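Local coordinates for protein D-alanyl-D-alanine carboxypeptidase (Mycobacterium tuberculosis H37Rv, PDB 4RYE) that shows D,D-carboxypeptidase activity and probably trims the terminal D-alanine from peptidoglycan stem peptides, at residues L98-G103 and Q189-Q194; Q21-A26 and A35-N40. One frame throughout, in Å; residues are numbered along the deposited sequence.

Contact 1. Residues L98-G103 and Q189-Q194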
loop_
_atom_site.group_PDB
_atom_site.type_symbol
_atom_site.label_atom_id
_atom_site.label_comp_id
_atom_site.label_asym_id
_atom_site.label_seq_id
_atom_site.Cartn_x
_atom_site.Cartn_y
_atom_site.Cartn_z
ATOM N N LEU A 98 6.255 -9.001 -2.810
ATOM C CA LEU A 98 5.236 -8.358 -1.978
ATOM C C LEU A 98 4.675 -7.084 -2.597
ATOM O O LEU A 98 3.455 -6.886 -2.646
ATOM C CB LEU A 98 5.823 -8.009 -0.606
ATOM C CG LEU A 98 4.828 -7.471 0.416
ATOM C CD1 LEU A 98 3.944 -8.609 0.894
ATOM C CD2 LEU A 98 5.551 -6.817 1.589
ATOM N N LEU A 99 5.568 -6.217 -3.062
ATOM C CA LEU A 99 5.179 -4.871 -3.457
ATOM C C LEU A 99 4.850 -4.704 -4.939
ATOM O O LEU A 99 4.075 -3.821 -5.292
ATOM C CB LEU A 99 6.245 -3.871 -3.032
ATOM C CG LEU A 99 6.453 -3.758 -1.516
ATOM C CD1 LEU A 99 7.548 -2.755 -1.232
ATOM C CD2 LEU A 99 5.166 -3.363 -0.792
ATOM N N LEU A 100 5.428 -5.537 -5.803
ATOM C CA LEU A 100 5.160 -5.422 -7.247
ATOM C C LEU A 100 3.943 -6.226 -7.707
ATOM O O LEU A 100 3.177 -5.770 -8.563
ATOM C CB LEU A 100 6.385 -5.826 -8.080
ATOM C CG LEU A 100 7.388 -4.718 -8.422
ATOM C CD1 LEU A 100 7.922 -4.056 -7.161
ATOM C CD2 LEU A 100 8.536 -5.270 -9.244
ATOM N N VAL A 101 3.766 -7.424 -7.159
ATOM C CA VAL A 101 2.647 -8.268 -7.589
ATOM C C VAL A 101 1.704 -8.667 -6.449
ATOM O O VAL A 101 0.839 -9.533 -6.631
ATOM C CB VAL A 101 3.118 -9.529 -8.361
ATOM C CG1 VAL A 101 4.002 -9.148 -9.543
ATOM C CG2 VAL A 101 3.844 -10.493 -7.435
ATOM N N SER A 102 1.866 -8.029 -5.289
ATOM C CA SER A 102 0.994 -8.264 -4.136
ATOM C C SER A 102 0.959 -9.739 -3.731
ATOM O O SER A 102 -0.105 -10.288 -3.430
ATOM C CB SER A 102 -0.430 -7.782 -4.431
ATOM O OG SER A 102 -1.101 -7.457 -3.225
ATOM N N GLY A 103 2.123 -10.380 -3.719
ATOM C CA GLY A 103 2.193 -11.812 -3.477
ATOM C C GLY A 103 1.872 -12.150 -2.035
ATOM O O GLY A 103 2.583 -11.723 -1.133
ATOM N N GLN A 189 12.626 -15.401 -13.188
ATOM C CA GLN A 189 11.502 -14.926 -13.989
ATOM C C GLN A 189 11.325 -13.441 -13.722
ATOM O O GLN A 189 11.376 -13.004 -12.571
ATOM C CB GLN A 189 10.207 -15.683 -13.628
ATOM C CG GLN A 189 9.852 -15.679 -12.120
ATOM C CD GLN A 189 8.490 -16.309 -11.789
ATOM O OE1 GLN A 189 8.241 -17.482 -12.086
ATOM N NE2 GLN A 189 7.609 -15.527 -11.153
ATOM N N LEU A 190 11.129 -12.659 -14.776
ATOM C CA LEU A 190 10.863 -11.236 -14.602
ATOM C C LEU A 190 9.418 -11.034 -14.138
ATOM O O LEU A 190 8.485 -11.530 -14.771
ATOM C CB LEU A 190 11.125 -10.491 -15.919
ATOM C CG LEU A 190 11.218 -8.962 -15.874
ATOM C CD1 LEU A 190 12.241 -8.475 -16.881
ATOM C CD2 LEU A 190 9.868 -8.328 -16.159
ATOM N N ILE A 191 9.231 -10.332 -13.022
ATOM C CA ILE A 191 7.893 -9.940 -12.591
ATOM C C ILE A 191 7.702 -8.436 -12.795
ATOM O O ILE A 191 8.654 -7.663 -12.660
ATOM C CB ILE A 191 7.628 -10.304 -11.120
ATOM C CG1 ILE A 191 8.658 -9.628 -10.201
ATOM C CG2 ILE A 191 7.641 -11.826 -10.943
ATOM C CD1 ILE A 191 8.324 -9.725 -8.716
ATOM N N VAL A 192 6.480 -8.029 -13.134
ATOM C CA VAL A 192 6.210 -6.626 -13.437
ATOM C C VAL A 192 5.370 -5.982 -12.346
ATOM O O VAL A 192 4.560 -6.645 -11.679
ATOM C CB VAL A 192 5.527 -6.440 -14.816
ATOM C CG1 VAL A 192 6.377 -7.049 -15.914
ATOM C CG2 VAL A 192 4.139 -7.066 -14.825
ATOM N N ASN A 193 5.584 -4.683 -12.154
ATOM C CA ASN A 193 4.852 -3.914 -11.169
ATOM C C ASN A 193 3.404 -3.740 -11.621
ATOM O O ASN A 193 3.152 -3.223 -12.709
ATOM C CB ASN A 193 5.511 -2.538 -11.012
ATOM C CG ASN A 193 5.069 -1.816 -9.755
ATOM O OD1 ASN A 193 3.923 -1.940 -9.315
ATOM N ND2 ASN A 193 5.979 -1.050 -9.167
ATOM N N GLN A 194 2.454 -4.159 -10.793
ATOM C CA GLN A 194 1.042 -4.092 -11.163
ATOM C C GLN A 194 0.414 -2.713 -10.956
ATOM O O GLN A 194 -0.751 -2.510 -11.295
ATOM C CB GLN A 194 0.238 -5.149 -10.401
ATOM C CG GLN A 194 0.047 -4.842 -8.929
ATOM C CD GLN A 194 -0.651 -5.968 -8.181
ATOM O OE1 GLN A 194 -0.911 -7.036 -8.741
ATOM N NE2 GLN A 194 -0.964 -5.728 -6.912
#

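Contact 2. Residues Q21-A26 and A35-N40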
loop_
_atom_site.group_PDB
_atom_site.type_symbol
_atom_site.label_atom_id
_atom_site.label_comp_id
_atom_site.label_asym_id
_atom_site.label_seq_id
_atom_site.Cartn_x
_atom_site.Cartn_y
_atom_site.Cartn_z
ATOM N N GLN A 21 -15.302 5.187 -1.479
ATOM C CA GLN A 21 -16.236 5.754 -0.504
ATOM C C GLN A 21 -15.550 6.579 0.596
ATOM O O GLN A 21 -16.180 7.453 1.184
ATOM C CB GLN A 21 -17.172 4.687 0.078
ATOM C CG GLN A 21 -18.194 4.169 -0.937
ATOM C CD GLN A 21 -19.038 5.281 -1.517
ATOM O OE1 GLN A 21 -19.941 5.793 -0.857
ATOM N NE2 GLN A 21 -18.739 5.676 -2.754
ATOM N N THR A 22 -14.278 6.295 0.883
ATOM C CA THR A 22 -13.477 7.200 1.710
ATOM C C THR A 22 -12.159 7.455 1.007
ATOM O O THR A 22 -11.680 6.601 0.279
ATOM C CB THR A 22 -13.153 6.636 3.115
ATOM O OG1 THR A 22 -12.083 5.691 3.012
ATOM C CG2 THR A 22 -14.401 5.984 3.763
ATOM N N TRP A 23 -11.577 8.627 1.224
ATOM C CA TRP A 23 -10.301 8.961 0.601
ATOM C C TRP A 23 -9.716 10.190 1.281
ATOM O O TRP A 23 -10.408 10.875 2.050
ATOM C CB TRP A 23 -10.452 9.181 -0.922
ATOM C CG TRP A 23 -11.567 10.135 -1.311
ATOM C CD1 TRP A 23 -12.830 9.802 -1.721
ATOM C CD2 TRP A 23 -11.508 11.568 -1.330
ATOM N NE1 TRP A 23 -13.557 10.934 -1.981
ATOM C CE2 TRP A 23 -12.769 12.033 -1.745
ATOM C CE3 TRP A 23 -10.511 12.500 -1.026
ATOM C CZ2 TRP A 23 -13.063 13.395 -1.869
ATOM C CZ3 TRP A 23 -10.803 13.854 -1.144
ATOM C CH2 TRP A 23 -12.066 14.286 -1.558
ATOM N N ILE A 24 -8.445 10.459 1.010
ATOM C CA ILE A 24 -7.767 11.627 1.580
ATOM C C ILE A 24 -6.687 12.054 0.605
ATOM O O ILE A 24 -6.177 11.235 -0.142
ATOM C CB ILE A 24 -7.161 11.304 2.981
ATOM C CG1 ILE A 24 -6.694 12.574 3.699
ATOM C CG2 ILE A 24 -6.027 10.276 2.885
ATOM C CD1 ILE A 24 -6.289 12.337 5.165
ATOM N N VAL A 25 -6.378 13.346 0.570
ATOM C CA VAL A 25 -5.279 13.872 -0.236
ATOM C C VAL A 25 -4.426 14.695 0.707
ATOM O O VAL A 25 -4.923 15.618 1.362
ATOM C CB VAL A 25 -5.765 14.797 -1.375
ATOM C CG1 VAL A 25 -4.572 15.290 -2.201
ATOM C CG2 VAL A 25 -6.752 14.066 -2.278
ATOM N N ALA A 26 -3.155 14.339 0.823
ATOM C CA ALA A 26 -2.279 15.007 1.776
ATOM C C ALA A 26 -0.941 15.317 1.117
ATOM O O ALA A 26 -0.617 14.770 0.051
ATOM C CB ALA A 26 -2.098 14.159 3.050
ATOM N N ALA A 35 -7.638 17.607 1.269
ATOM C CA ALA A 35 -9.053 17.263 1.181
ATOM C C ALA A 35 -9.253 15.853 1.698
ATOM O O ALA A 35 -8.327 15.062 1.722
ATOM C CB ALA A 35 -9.552 17.378 -0.272
ATOM N N GLY A 36 -10.473 15.532 2.100
ATOM C CA GLY A 36 -10.746 14.187 2.557
ATOM C C GLY A 36 -12.224 13.903 2.551
ATOM O O GLY A 36 -13.047 14.822 2.658
ATOM N N ARG A 37 -12.567 12.631 2.390
ATOM C CA ARG A 37 -13.940 12.206 2.564
ATOM C C ARG A 37 -13.966 11.033 3.528
ATOM O O ARG A 37 -13.391 9.982 3.233
ATOM C CB ARG A 37 -14.564 11.801 1.236
ATOM C CG ARG A 37 -16.017 11.379 1.392
ATOM C CD ARG A 37 -16.656 11.024 0.063
ATOM N NE ARG A 37 -18.004 10.504 0.257
ATOM C CZ ARG A 37 -18.579 9.608 -0.537
ATOM N NH1 ARG A 37 -17.918 9.130 -1.583
ATOM N NH2 ARG A 37 -19.812 9.189 -0.281
ATOM N N ASP A 38 -14.616 11.218 4.681
ATOM C CA ASP A 38 -14.654 10.184 5.716
ATOM C C ASP A 38 -13.273 9.565 5.979
ATOM O O ASP A 38 -13.139 8.348 6.179
ATOM C CB ASP A 38 -15.666 9.095 5.334
ATOM C CG ASP A 38 -17.100 9.541 5.508
ATOM O OD1 ASP A 38 -17.341 10.527 6.236
ATOM O OD2 ASP A 38 -17.991 8.889 4.919
ATOM N N GLN A 39 -12.241 10.400 5.983
ATOM C CA GLN A 39 -10.877 9.892 6.050
ATOM C C GLN A 39 -10.511 9.193 7.370
ATOM O O GLN A 39 -9.465 8.564 7.462
ATOM C CB GLN A 39 -9.865 11.001 5.730
ATOM C CG GLN A 39 -9.873 12.161 6.704
ATOM C CD GLN A 39 -10.702 13.331 6.193
ATOM O OE1 GLN A 39 -11.839 13.157 5.722
ATOM N NE2 GLN A 39 -10.132 14.531 6.270
ATOM N N ASN A 40 -11.357 9.306 8.394
ATOM C CA ASN A 40 -11.104 8.607 9.655
ATOM C C ASN A 40 -12.062 7.435 9.900
ATOM O O ASN A 40 -12.099 6.873 10.995
ATOM C CB ASN A 40 -11.170 9.578 10.841
ATOM C CG ASN A 40 -10.163 10.710 10.723
ATOM O OD1 ASN A 40 -9.001 10.492 10.388
ATOM N ND2 ASN A 40 -10.617 11.928 10.978
HETATM O O HOH W 1 -17.935 7.135 3.235
HETATM O O HOH W 2 -11.286 6.081 5.813
#

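Contact 1. Residues L98-G103 and Q189-Q194
Leu100 meets Asn193 at the point where helix 91-100 gives out and strand 187-192 has just ended. Their side chains cross at about a right angle: CG of Leu100 packs against CB of Asn193 at 3.9 Å, and CD1 reaches toward ND2. With CG anti to the backbone N (chi1 -164°), the Asn193 carboxamide lies beside Leu100 CG. Its amide is gripped at both ends, OD1 by the backbone N of Asp195 and ND2 by the carbonyls of Thr175 and Glu177, which fixes its rotation. Beside this pair the Gln194 N-H donates to Leu100 O at 2.8 Å and 160°, and ties the helix end to the incoming chain.

Ser102, probably an active-site residue, appears to be the serine of the S-x-N motif found in penicillin-binding proteins. It sits here with left-handed backbone angles, and its OG hydrogen bonds to Ser47 OG and Lys208 NZ and weakly to Lys50 NZ. Gln194 comes at it from the carbon side. Its CG takes the crowded position between backbone N and carbonyl carbon (chi1 72°) and passes 3.3 Å from Leu100 O; the extended chain then brings NE2 to 3.3 Å from Ser102 CB. The Val101 carbonyl accepts from Asn79 ND2.

Back along strand 187-192, Val192 O and Ile191 CB meet Val101 CG1, at 3.3 Å and 4.1 Å. The Val101 and Ile191 side chains cross at about a right angle, and both also rest on Val81.

Contact 2. Residues Q21-A26 and A35-N40
Trp23 and Arg37 meet through different first torsions. Trp23 CG stands between its backbone N and carbonyl carbon (chi1 50°), and the indole leans over the neighbouring strand, whereas Arg37 CG is anti to the backbone N (chi1 -179°) and the chain runs on extended to NE. Arg37 CB lies over the face of the five-membered ring, 3.7 Å from its centroid, a CH-pi contact; Gly36 C lies over the same face. At the ring's edge, in plane, Ala35 CB reaches Trp23 CZ3 at 3.8 Å. The guanidinium goes on to put one face over Gln21 O, with the Gln21 side chain alongside and its amide plane nearly perpendicular.

Beneath these groups the antiparallel hairpin is closed by hydrogen-bonded pairs Trp23-Arg37 and Val25-Ala35. Arg37 N to Trp23 O measures 2.8 Å and Val25 N to Ala35 O also 2.8 Å, but the return bond from Ala35 N to Val25 O is weak at 3.4 Å. Ile24, on the other face, packs CD1 on Gln39 CB at 3.9 Å. At the end of the pair a water bridges Thr22 OG1 and Asp38 O.

Strand 228-237 flanks strand 22-27 in the main sheet, with Gln21 and Thr22 forming a classic bulge opposite Met235. Helix 246-259 covers the Trp23, Val25 and Ala35 face, and Ile24 meets helix 155-166 on the other.

Both contacts are largely buried, but they share no helix or strand and lie on opposite sides of the chain's centre, their own centres about 27 Å apart. Contact 2 closes early in the chain and joins two neighbours of the main antiparallel sheet; contact 1 brings together pieces separated by 85 residues, from the helical part and a separate two-stranded sheet. Regular backbone pairing carries contact 2, with an aromatic face above it and a water bridge at its more exposed end. In contact 1 a single backbone hydrogen bond joins the segments, and aliphatic packing and amide side chains do the rest beside the active site. Contact 2 lies away from the active site.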